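Local structure of indole-3-pyruvate decarboxylase (Azospirillum brasilense, 2NXW) at residues F40-D45 and S66-V71; L62-H67 and C462-I467; G237-V242 and R260-D265. The protein catalyses the thiamine-diphosphate- and metal-dependent decarboxylation of indole-3-pyruvate to indole-3-acetaldehyde and carbon dioxide, a step in auxin biosynthesis. All blocks are in the same frame, centred on the assembly; numbering follows the deposited sequence.

Contact 1: F40-D45 and S66-V71. With TPP (thiamine diphosphate), chain I.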
loop_
_atom_site.group_PDB
_atom_site.type_symbol
_atom_site.label_atom_id
_atom_site.label_comp_id
_atom_site.label_asym_id
_atom_site.label_seq_id
_atom_site.Cartn_x
_atom_site.Cartn_y
_atom_site.Cartn_z
ATOM N N PHE A 40 2.150 -31.776 -14.039
ATOM C CA PHE A 40 0.982 -31.397 -14.817
ATOM C C PHE A 40 1.341 -30.114 -15.546
ATOM O O PHE A 40 2.093 -29.295 -15.024
ATOM C CB PHE A 40 -0.207 -31.143 -13.885
ATOM C CG PHE A 40 -0.609 -32.343 -13.091
ATOM C CD1 PHE A 40 -1.499 -33.284 -13.626
ATOM C CD2 PHE A 40 -0.076 -32.561 -11.829
ATOM C CE1 PHE A 40 -1.842 -34.422 -12.903
ATOM C CE2 PHE A 40 -0.411 -33.696 -11.098
ATOM C CZ PHE A 40 -1.299 -34.633 -11.639
ATOM N N GLY A 41 0.821 -29.927 -16.752
ATOM C CA GLY A 41 1.126 -28.688 -17.441
ATOM C C GLY A 41 0.492 -28.465 -18.787
ATOM O O GLY A 41 -0.126 -29.365 -19.354
ATOM N N ILE A 42 0.616 -27.234 -19.273
ATOM C CA ILE A 42 0.152 -26.862 -20.604
ATOM C C ILE A 42 1.320 -26.063 -21.176
ATOM O O ILE A 42 1.777 -25.087 -20.581
ATOM C CB ILE A 42 -1.145 -25.999 -20.591
ATOM C CG1 ILE A 42 -2.334 -26.876 -20.185
ATOM C CG2 ILE A 42 -1.404 -25.438 -21.996
ATOM C CD1 ILE A 42 -3.593 -26.100 -19.860
ATOM N N PRO A 43 1.827 -26.479 -22.340
ATOM C CA PRO A 43 2.958 -25.801 -22.975
ATOM C C PRO A 43 2.616 -24.532 -23.737
ATOM O O PRO A 43 1.445 -24.179 -23.911
ATOM C CB PRO A 43 3.517 -26.883 -23.894
ATOM C CG PRO A 43 2.258 -27.545 -24.380
ATOM C CD PRO A 43 1.427 -27.672 -23.105
ATOM N N GLY A 44 3.677 -23.861 -24.175
ATOM C CA GLY A 44 3.574 -22.647 -24.959
ATOM C C GLY A 44 4.956 -22.415 -25.533
ATOM O O GLY A 44 5.902 -23.081 -25.131
ATOM N N ASP A 45 5.080 -21.477 -26.462
ATOM C CA ASP A 45 6.369 -21.184 -27.083
ATOM C C ASP A 45 7.565 -21.150 -26.137
ATOM O O ASP A 45 8.542 -21.879 -26.332
ATOM C CB ASP A 45 6.297 -19.848 -27.825
ATOM C CG ASP A 45 5.562 -19.951 -29.139
ATOM O OD1 ASP A 45 4.600 -20.740 -29.227
ATOM O OD2 ASP A 45 5.942 -19.227 -30.083
ATOM N N SER A 66 -6.475 -29.420 -20.147
ATOM C CA SER A 66 -7.029 -28.482 -21.103
ATOM C C SER A 66 -6.817 -27.004 -20.819
ATOM O O SER A 66 -6.507 -26.230 -21.728
ATOM C CB SER A 66 -8.538 -28.704 -21.223
ATOM O OG SER A 66 -8.835 -30.021 -21.667
ATOM N N HIS A 67 -6.992 -26.628 -19.559
ATOM C CA HIS A 67 -6.944 -25.217 -19.145
ATOM C C HIS A 67 -6.058 -25.086 -17.904
ATOM O O HIS A 67 -6.068 -25.970 -17.046
ATOM C CB HIS A 67 -8.397 -24.799 -18.853
ATOM C CG HIS A 67 -8.678 -23.336 -19.001
ATOM N ND1 HIS A 67 -9.858 -22.772 -18.559
ATOM C CD2 HIS A 67 -7.972 -22.333 -19.577
ATOM C CE1 HIS A 67 -9.863 -21.483 -18.856
ATOM N NE2 HIS A 67 -8.733 -21.191 -19.475
ATOM N N GLU A 68 -5.306 -23.983 -17.798
ATOM C CA GLU A 68 -4.383 -23.828 -16.669
ATOM C C GLU A 68 -4.974 -23.941 -15.262
ATOM O O GLU A 68 -4.287 -24.413 -14.352
ATOM C CB GLU A 68 -3.561 -22.536 -16.793
ATOM C CG GLU A 68 -2.483 -22.589 -17.886
ATOM C CD GLU A 68 -2.989 -22.309 -19.291
ATOM O OE1 GLU A 68 -4.186 -21.987 -19.475
ATOM O OE2 GLU A 68 -2.174 -22.408 -20.237
ATOM N N PRO A 69 -6.232 -23.500 -15.044
ATOM C CA PRO A 69 -6.746 -23.654 -13.677
ATOM C C PRO A 69 -6.629 -25.117 -13.248
ATOM O O PRO A 69 -6.205 -25.410 -12.124
ATOM C CB PRO A 69 -8.205 -23.202 -13.804
ATOM C CG PRO A 69 -8.105 -22.093 -14.805
ATOM C CD PRO A 69 -7.168 -22.705 -15.866
ATOM N N ALA A 70 -6.973 -26.030 -14.162
ATOM C CA ALA A 70 -6.901 -27.461 -13.875
ATOM C C ALA A 70 -5.465 -27.942 -13.636
ATOM O O ALA A 70 -5.242 -28.864 -12.862
ATOM C CB ALA A 70 -7.542 -28.245 -15.014
ATOM N N VAL A 71 -4.495 -27.332 -14.313
ATOM C CA VAL A 71 -3.096 -27.721 -14.093
ATOM C C VAL A 71 -2.742 -27.440 -12.633
ATOM O O VAL A 71 -2.167 -28.282 -11.932
ATOM C CB VAL A 71 -2.157 -26.917 -15.012
ATOM C CG1 VAL A 71 -0.689 -27.144 -14.621
ATOM C CG2 VAL A 71 -2.385 -27.342 -16.468
HETATM N "N1'" TPP I . -2.179 -21.108 -22.472
HETATM C "C2'" TPP I . -2.787 -19.940 -22.721
HETATM C CM2 TPP I . -3.840 -19.427 -21.747
HETATM N "N3'" TPP I . -2.484 -19.228 -23.809
HETATM C "C4'" TPP I . -1.549 -19.656 -24.716
HETATM N "N4'" TPP I . -1.234 -18.873 -25.789
HETATM C "C5'" TPP I . -0.905 -20.918 -24.506
HETATM C "C6'" TPP I . -1.253 -21.623 -23.336
HETATM C "C7'" TPP I . 0.164 -21.508 -25.490
HETATM N N3 TPP I . -0.371 -21.805 -26.894
HETATM C C2 TPP I . -0.151 -20.916 -27.865
HETATM S S1 TPP I . -0.854 -21.657 -29.275
HETATM C C5 TPP I . -1.429 -23.128 -28.508
HETATM C C4 TPP I . -1.008 -22.966 -27.195
HETATM C CM4 TPP I . -1.260 -24.067 -26.151
HETATM C C6 TPP I . -2.148 -24.229 -29.161
HETATM C C7 TPP I . -3.565 -23.786 -29.536
HETATM O O7 TPP I . -4.220 -24.958 -29.963
HETATM P PA TPP I . -5.581 -24.645 -30.708
HETATM O O1A TPP I . -6.522 -23.807 -29.888
HETATM O O2A TPP I . -6.224 -26.049 -30.996
HETATM O O3A TPP I . -5.355 -23.885 -32.138
HETATM P PB TPP I . -4.215 -24.477 -33.190
HETATM O O1B TPP I . -4.427 -25.989 -33.355
HETATM O O2B TPP I . -4.491 -23.737 -34.522
HETATM O O3B TPP I . -2.825 -24.177 -32.714
HETATM O O HOH W 1 0.628 -22.664 -19.907
#

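Contact 2: L62-H67 and C462-I467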
loop_
_atom_site.group_PDB
_atom_site.type_symbol
_atom_site.label_atom_id
_atom_site.label_comp_id
_atom_site.label_asym_id
_atom_site.label_seq_id
_atom_site.Cartn_x
_atom_site.Cartn_y
_atom_site.Cartn_z
ATOM N N LEU A 62 4.531 -36.976 -17.353
ATOM C CA LEU A 62 4.025 -35.690 -17.827
ATOM C C LEU A 62 2.556 -35.784 -18.224
ATOM O O LEU A 62 2.200 -36.519 -19.143
ATOM C CB LEU A 62 4.862 -35.215 -19.020
ATOM C CG LEU A 62 4.441 -33.925 -19.731
ATOM C CD1 LEU A 62 4.602 -32.735 -18.794
ATOM C CD2 LEU A 62 5.302 -33.737 -20.979
ATOM N N HIS A 63 1.710 -35.024 -17.527
ATOM C CA HIS A 63 0.276 -35.032 -17.791
ATOM C C HIS A 63 -0.215 -33.669 -18.223
ATOM O O HIS A 63 -0.076 -32.693 -17.480
ATOM C CB HIS A 63 -0.496 -35.430 -16.531
ATOM C CG HIS A 63 -0.098 -36.754 -15.971
ATOM N ND1 HIS A 63 0.010 -37.886 -16.753
ATOM C CD2 HIS A 63 0.206 -37.133 -14.708
ATOM C CE1 HIS A 63 0.366 -38.906 -15.992
ATOM N NE2 HIS A 63 0.492 -38.480 -14.749
ATOM N N THR A 64 -0.788 -33.583 -19.414
ATOM C CA THR A 64 -1.317 -32.298 -19.846
ATOM C C THR A 64 -2.807 -32.239 -19.566
ATOM O O THR A 64 -3.482 -33.268 -19.433
ATOM C CB THR A 64 -1.058 -32.028 -21.343
ATOM O OG1 THR A 64 -1.691 -33.031 -22.150
ATOM C CG2 THR A 64 0.446 -32.019 -21.617
ATOM N N LEU A 65 -3.304 -31.019 -19.415
ATOM C CA LEU A 65 -4.721 -30.807 -19.186
ATOM C C LEU A 65 -5.201 -29.778 -20.200
ATOM O O LEU A 65 -4.429 -29.325 -21.039
ATOM C CB LEU A 65 -4.952 -30.356 -17.742
ATOM C CG LEU A 65 -4.667 -31.520 -16.778
ATOM C CD1 LEU A 65 -4.674 -31.048 -15.346
ATOM C CD2 LEU A 65 -5.718 -32.611 -16.983
ATOM N N SER A 66 -6.475 -29.420 -20.147
ATOM C CA SER A 66 -7.029 -28.482 -21.103
ATOM C C SER A 66 -6.817 -27.004 -20.819
ATOM O O SER A 66 -6.507 -26.230 -21.728
ATOM C CB SER A 66 -8.538 -28.704 -21.223
ATOM O OG SER A 66 -8.835 -30.021 -21.667
ATOM N N HIS A 67 -6.992 -26.628 -19.559
ATOM C CA HIS A 67 -6.944 -25.217 -19.145
ATOM C C HIS A 67 -6.058 -25.086 -17.904
ATOM O O HIS A 67 -6.068 -25.970 -17.046
ATOM C CB HIS A 67 -8.397 -24.799 -18.853
ATOM C CG HIS A 67 -8.678 -23.336 -19.001
ATOM N ND1 HIS A 67 -9.858 -22.772 -18.559
ATOM C CD2 HIS A 67 -7.972 -22.333 -19.577
ATOM C CE1 HIS A 67 -9.863 -21.483 -18.856
ATOM N NE2 HIS A 67 -8.733 -21.191 -19.475
ATOM N N CYS A 462 -9.486 -37.720 -19.375
ATOM C CA CYS A 462 -9.349 -38.982 -18.656
ATOM C C CYS A 462 -8.781 -40.140 -19.463
ATOM O O CYS A 462 -7.904 -40.858 -18.967
ATOM C CB CYS A 462 -10.685 -39.408 -18.052
ATOM S SG CYS A 462 -11.207 -38.391 -16.653
ATOM N N ARG A 463 -9.252 -40.324 -20.690
ATOM C CA ARG A 463 -8.753 -41.447 -21.488
ATOM C C ARG A 463 -7.249 -41.363 -21.687
ATOM O O ARG A 463 -6.531 -42.345 -21.458
ATOM C CB ARG A 463 -9.422 -41.512 -22.859
ATOM C CG ARG A 463 -9.031 -42.794 -23.626
ATOM C CD ARG A 463 -8.877 -42.566 -25.130
ATOM N NE ARG A 463 -7.769 -41.667 -25.470
ATOM C CZ ARG A 463 -6.477 -41.991 -25.436
ATOM N NH1 ARG A 463 -6.087 -43.212 -25.079
ATOM N NH2 ARG A 463 -5.565 -41.083 -25.759
ATOM N N ARG A 464 -6.755 -40.198 -22.095
ATOM C CA ARG A 464 -5.317 -40.045 -22.325
ATOM C C ARG A 464 -4.517 -40.227 -21.035
ATOM O O ARG A 464 -3.410 -40.780 -21.040
ATOM C CB ARG A 464 -5.031 -38.664 -22.922
ATOM C CG ARG A 464 -3.574 -38.436 -23.290
ATOM C CD ARG A 464 -3.373 -37.114 -24.020
ATOM N NE ARG A 464 -3.673 -35.954 -23.184
ATOM C CZ ARG A 464 -4.881 -35.413 -23.030
ATOM N NH1 ARG A 464 -5.940 -35.914 -23.655
ATOM N NH2 ARG A 464 -5.025 -34.360 -22.245
ATOM N N LEU A 465 -5.077 -39.772 -19.922
ATOM C CA LEU A 465 -4.418 -39.891 -18.630
ATOM C C LEU A 465 -4.536 -41.300 -18.045
ATOM O O LEU A 465 -3.858 -41.635 -17.068
ATOM C CB LEU A 465 -5.025 -38.887 -17.656
ATOM C CG LEU A 465 -4.811 -37.414 -17.989
ATOM C CD1 LEU A 465 -5.728 -36.577 -17.106
ATOM C CD2 LEU A 465 -3.344 -37.038 -17.780
ATOM N N GLY A 466 -5.401 -42.113 -18.637
ATOM C CA GLY A 466 -5.584 -43.477 -18.166
ATOM C C GLY A 466 -6.291 -43.596 -16.830
ATOM O O GLY A 466 -5.972 -44.478 -16.037
ATOM N N ILE A 467 -7.242 -42.702 -16.570
ATOM C CA ILE A 467 -7.987 -42.736 -15.316
ATOM C C ILE A 467 -9.497 -42.781 -15.583
ATOM O O ILE A 467 -9.947 -42.456 -16.688
ATOM C CB ILE A 467 -7.650 -41.518 -14.422
ATOM C CG1 ILE A 467 -8.046 -40.222 -15.127
ATOM C CG2 ILE A 467 -6.156 -41.533 -14.070
ATOM C CD1 ILE A 467 -7.896 -38.969 -14.264
HETATM O O HOH W 2 -1.234 -36.137 -20.881
#

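Contact 3: G237-V242 and R260-D265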
loop_
_atom_site.group_PDB
_atom_site.type_symbol
_atom_site.label_atom_id
_atom_site.label_comp_id
_atom_site.label_asym_id
_atom_site.label_seq_id
_atom_site.Cartn_x
_atom_site.Cartn_y
_atom_site.Cartn_z
ATOM N N GLY A 237 3.563 -35.162 7.800
ATOM C CA GLY A 237 3.624 -36.578 8.128
ATOM C C GLY A 237 3.851 -36.876 9.599
ATOM O O GLY A 237 4.596 -37.789 9.951
ATOM N N LEU A 238 3.187 -36.119 10.462
ATOM C CA LEU A 238 3.332 -36.286 11.902
ATOM C C LEU A 238 2.204 -37.064 12.585
ATOM O O LEU A 238 2.087 -37.024 13.803
ATOM C CB LEU A 238 3.439 -34.907 12.549
ATOM C CG LEU A 238 4.667 -34.111 12.115
ATOM C CD1 LEU A 238 4.610 -32.703 12.693
ATOM C CD2 LEU A 238 5.921 -34.848 12.598
ATOM N N GLU A 239 1.381 -37.779 11.829
ATOM C CA GLU A 239 0.271 -38.484 12.472
ATOM C C GLU A 239 0.655 -39.442 13.605
ATOM O O GLU A 239 0.025 -39.430 14.663
ATOM C CB GLU A 239 -0.582 -39.223 11.438
ATOM C CG GLU A 239 -1.727 -40.003 12.073
ATOM C CD GLU A 239 -2.703 -40.550 11.060
ATOM O OE1 GLU A 239 -2.258 -41.014 9.988
ATOM O OE2 GLU A 239 -3.918 -40.521 11.342
ATOM N N ALA A 240 1.675 -40.268 13.390
ATOM C CA ALA A 240 2.100 -41.218 14.417
ATOM C C ALA A 240 2.575 -40.508 15.684
ATOM O O ALA A 240 2.187 -40.877 16.790
ATOM C CB ALA A 240 3.208 -42.122 13.874
ATOM N N LYS A 241 3.415 -39.489 15.523
ATOM C CA LYS A 241 3.920 -38.749 16.670
ATOM C C LYS A 241 2.792 -38.028 17.399
ATOM O O LYS A 241 2.772 -37.980 18.628
ATOM C CB LYS A 241 4.967 -37.726 16.227
ATOM C CG LYS A 241 6.295 -38.326 15.797
ATOM C CD LYS A 241 7.140 -38.686 17.008
ATOM C CE LYS A 241 8.554 -39.062 16.583
ATOM N NZ LYS A 241 9.468 -39.144 17.751
ATOM N N VAL A 242 1.846 -37.467 16.650
ATOM C CA VAL A 242 0.753 -36.757 17.287
ATOM C C VAL A 242 -0.227 -37.708 17.969
ATOM O O VAL A 242 -0.827 -37.352 18.978
ATOM C CB VAL A 242 0.072 -35.804 16.271
ATOM C CG1 VAL A 242 -1.207 -35.192 16.855
ATOM C CG2 VAL A 242 1.068 -34.701 15.911
ATOM N N ARG A 260 -9.226 -33.522 9.252
ATOM C CA ARG A 260 -10.242 -34.574 9.258
ATOM C C ARG A 260 -9.674 -35.938 8.874
ATOM O O ARG A 260 -9.030 -36.084 7.837
ATOM C CB ARG A 260 -11.380 -34.182 8.306
ATOM C CG ARG A 260 -12.634 -35.054 8.344
ATOM C CD ARG A 260 -13.785 -34.294 7.675
ATOM N NE ARG A 260 -14.987 -35.093 7.432
ATOM C CZ ARG A 260 -15.087 -36.027 6.490
ATOM N NH1 ARG A 260 -14.054 -36.288 5.703
ATOM N NH2 ARG A 260 -16.229 -36.681 6.316
ATOM N N GLY A 261 -9.905 -36.936 9.723
ATOM C CA GLY A 261 -9.401 -38.268 9.439
ATOM C C GLY A 261 -8.150 -38.631 10.219
ATOM O O GLY A 261 -7.845 -39.808 10.406
ATOM N N LEU A 262 -7.413 -37.623 10.673
ATOM C CA LEU A 262 -6.193 -37.871 11.438
ATOM C C LEU A 262 -6.522 -38.528 12.784
ATOM O O LEU A 262 -7.543 -38.225 13.395
ATOM C CB LEU A 262 -5.446 -36.550 11.674
ATOM C CG LEU A 262 -4.788 -35.893 10.457
ATOM C CD1 LEU A 262 -4.239 -34.520 10.857
ATOM C CD2 LEU A 262 -3.680 -36.794 9.916
ATOM N N LEU A 263 -5.645 -39.421 13.232
ATOM C CA LEU A 263 -5.806 -40.127 14.506
ATOM C C LEU A 263 -7.057 -40.998 14.608
ATOM O O LEU A 263 -7.463 -41.376 15.710
ATOM C CB LEU A 263 -5.782 -39.136 15.682
ATOM C CG LEU A 263 -4.389 -38.784 16.231
ATOM C CD1 LEU A 263 -3.553 -38.075 15.175
ATOM C CD2 LEU A 263 -4.552 -37.914 17.467
ATOM N N ALA A 264 -7.659 -41.331 13.471
ATOM C CA ALA A 264 -8.868 -42.153 13.480
ATOM C C ALA A 264 -8.657 -43.500 14.161
ATOM O O ALA A 264 -9.557 -43.999 14.840
ATOM C CB ALA A 264 -9.365 -42.370 12.053
ATOM N N ASP A 265 -7.475 -44.085 13.985
ATOM C CA ASP A 265 -7.179 -45.389 14.574
ATOM C C ASP A 265 -6.391 -45.301 15.876
ATOM O O ASP A 265 -5.972 -46.318 16.421
ATOM C CB ASP A 265 -6.399 -46.258 13.579
ATOM C CG ASP A 265 -7.143 -46.462 12.273
ATOM O OD1 ASP A 265 -8.386 -46.603 12.301
ATOM O OD2 ASP A 265 -6.481 -46.488 11.214
HETATM O O HOH W 3 -5.048 -43.109 12.902
HETATM O O HOH W 4 -5.746 -42.259 10.594
#

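Contact 1: F40-D45 and S66-V71
E68 OE2 is where protein, cofactor and solvent come together. E68 OE2 lies 2.6 Å from N1' of the thiamine diphosphate aminopyrimidine, and water 1 donates to it while giving its other proton to the carbonyl of I42, so that water 1 joins the helix start to the loop after strand 39-41. From I42 itself, CG2 sits 3.6 Å from E68 OE2 and also approaches C6' of the cofactor, giving the carboxylate an apolar flank beside its polar partners. A bend at chi2 (82°) turns the carboxylate toward the pyrimidine, and N98 hydrogen-bonds to the second oxygen, OE1, restraining its rotation. This is the glutamate that in thiamine diphosphate enzymes partners N1' and is thought to promote the imino form of the ring. With an alanine here, N1' would probably lose its carboxylate partner and water 1 one of its two acceptors. The setting is the N-terminal TPP-binding domain, a parallel sheet with helices in which the loop after strand 39-41 and the first turn of helix 68-82 meet at the cofactor. The same cofactor is also hydrogen-bonded by the second subunit, among others by the backbone N of D402 and of G450 of that subunit. I42 fills the angle between strand and helix: its CD1 presses on the H67-E68 peptide, 3.3 Å from H67 C, and its CG1 meets V71 CG2 at 3.7 Å, the two side chains crossing obliquely. V71 turns its other methyl, CG1, onto the strand backbone, 3.5 Å from F40 O and alongside G41 CA. Farther along the loop, G44 CA passes 3.6 Å from TPP C7'; a CB there would crowd that methylene bridge.

Contact 2: L62-H67 and C462-I467
L465 points its two methyls at two different residues of 62-67. L465 CD2 comes up to H63, 3.5 Å from H63 CB, and lies obliquely to the imidazole, also near its CG and ND1. L465 CD1 goes to L65 CD2 at 4.0 Å, the two leucine side chains crossing at about a right angle. The two methyls thus meet H63 and L65, whose side chains leave the same side of the chain.

T64, between them, meets R464 instead. The arginine leaves the helix with CG anti to its backbone N (chi1 -176°) and bends at chi3, its side chain and that of the threonine crossing at about a right angle. R464 NH2 makes a weak hydrogen bond to T64 O, 3.4 Å long, with the carbonyl oxygen at the guanidinium's edge and near its plane. Its stronger partner is N461 OD1, and since R464 is modelled in two conformers the bond to T64 is best read as tentative. Water 2 accepts from T64 N at 3.0 Å and, weakly, from R464 NE.

The helix stops directly after L465 in a Schellman motif at G466. L465 also packs on I432 of helix 427-437, while L65 rests on A70 and A74 of helix 68-82; short helix 462-465 of the C-terminal TPP-binding domain thus packs against strand 62-64, an edge strand, within this chain, of the N-terminal parallel sheet.

Contact 3: G237-V242 and R260-D265
A type II beta turn, G261 to A264, is tied to the first turn of helix 239-249 in the central domain. That helix belongs to the connection between the parallel, neighbouring strands 225-229 and 253-255, and the turn lies in the loop that follows the second of these, so the contact fastens the loop back onto the helix of its own beta-alpha-beta unit. The preceding helix, 231-235, closes in a Schellman motif at G237, and L238 then serves as N-cap of the next.

E239 carries the polar part. Its side chain starts out trans about the CA-CB bond (chi1 178°) and runs on extended to the middle of the turn, where L263 N donates to E239 OE2 at 2.8 Å, with an N-H...O angle of 154°. The oxygen receives this proton on its anti lone pair, the one facing away from OE1. L262 passes close by, L262 CA 3.5 Å from E239 OE2 and its CD2 near the carboxylate carbon. The turn's own closing bond, from A264 N to G261 O, is weak, and the glutamate holds the peptide N-H in the middle of the turn.

L263, the third residue of the turn and at positive phi (61°), lays its side chain back along E239, the two sliding past each other in opposite directions. L263 CD1 reaches the helix 3.9 Å from E239 O and also touches V242 CG1, crossing the valine at about a right angle. V242 and L262 both rest on V233 and V229, which makes this the buried side of the contact. Toward solvent, water 4 lies 2.6 Å from E239 OE2 and probably donates to it, while water 3 donates to E239 OE2 at 3.2 Å and accepts from D265 N at 2.8 Å.

In the fold
Contacts 1 and 2 lie about 11 Å apart between centres and share S66 and H67. Strands 39-41 and 62-64 are side by side in the N-terminal parallel sheet, where G41 N probably hydrogen-bonds to H63 O, and helix 68-82 comes next. Contact 1 stays within that domain, while contact 2 spans almost 400 residues to the C-terminal one; both touch the second subunit, so they sit by the cofactor where domains and subunits meet. Contact 3, later than contact 1 and nested in the loop that contact 2 closes, is packing internal to the central domain, about 34 Å from contact 1 and about 32 Å from contact 2 between centres, away from the cofactor and metal sites.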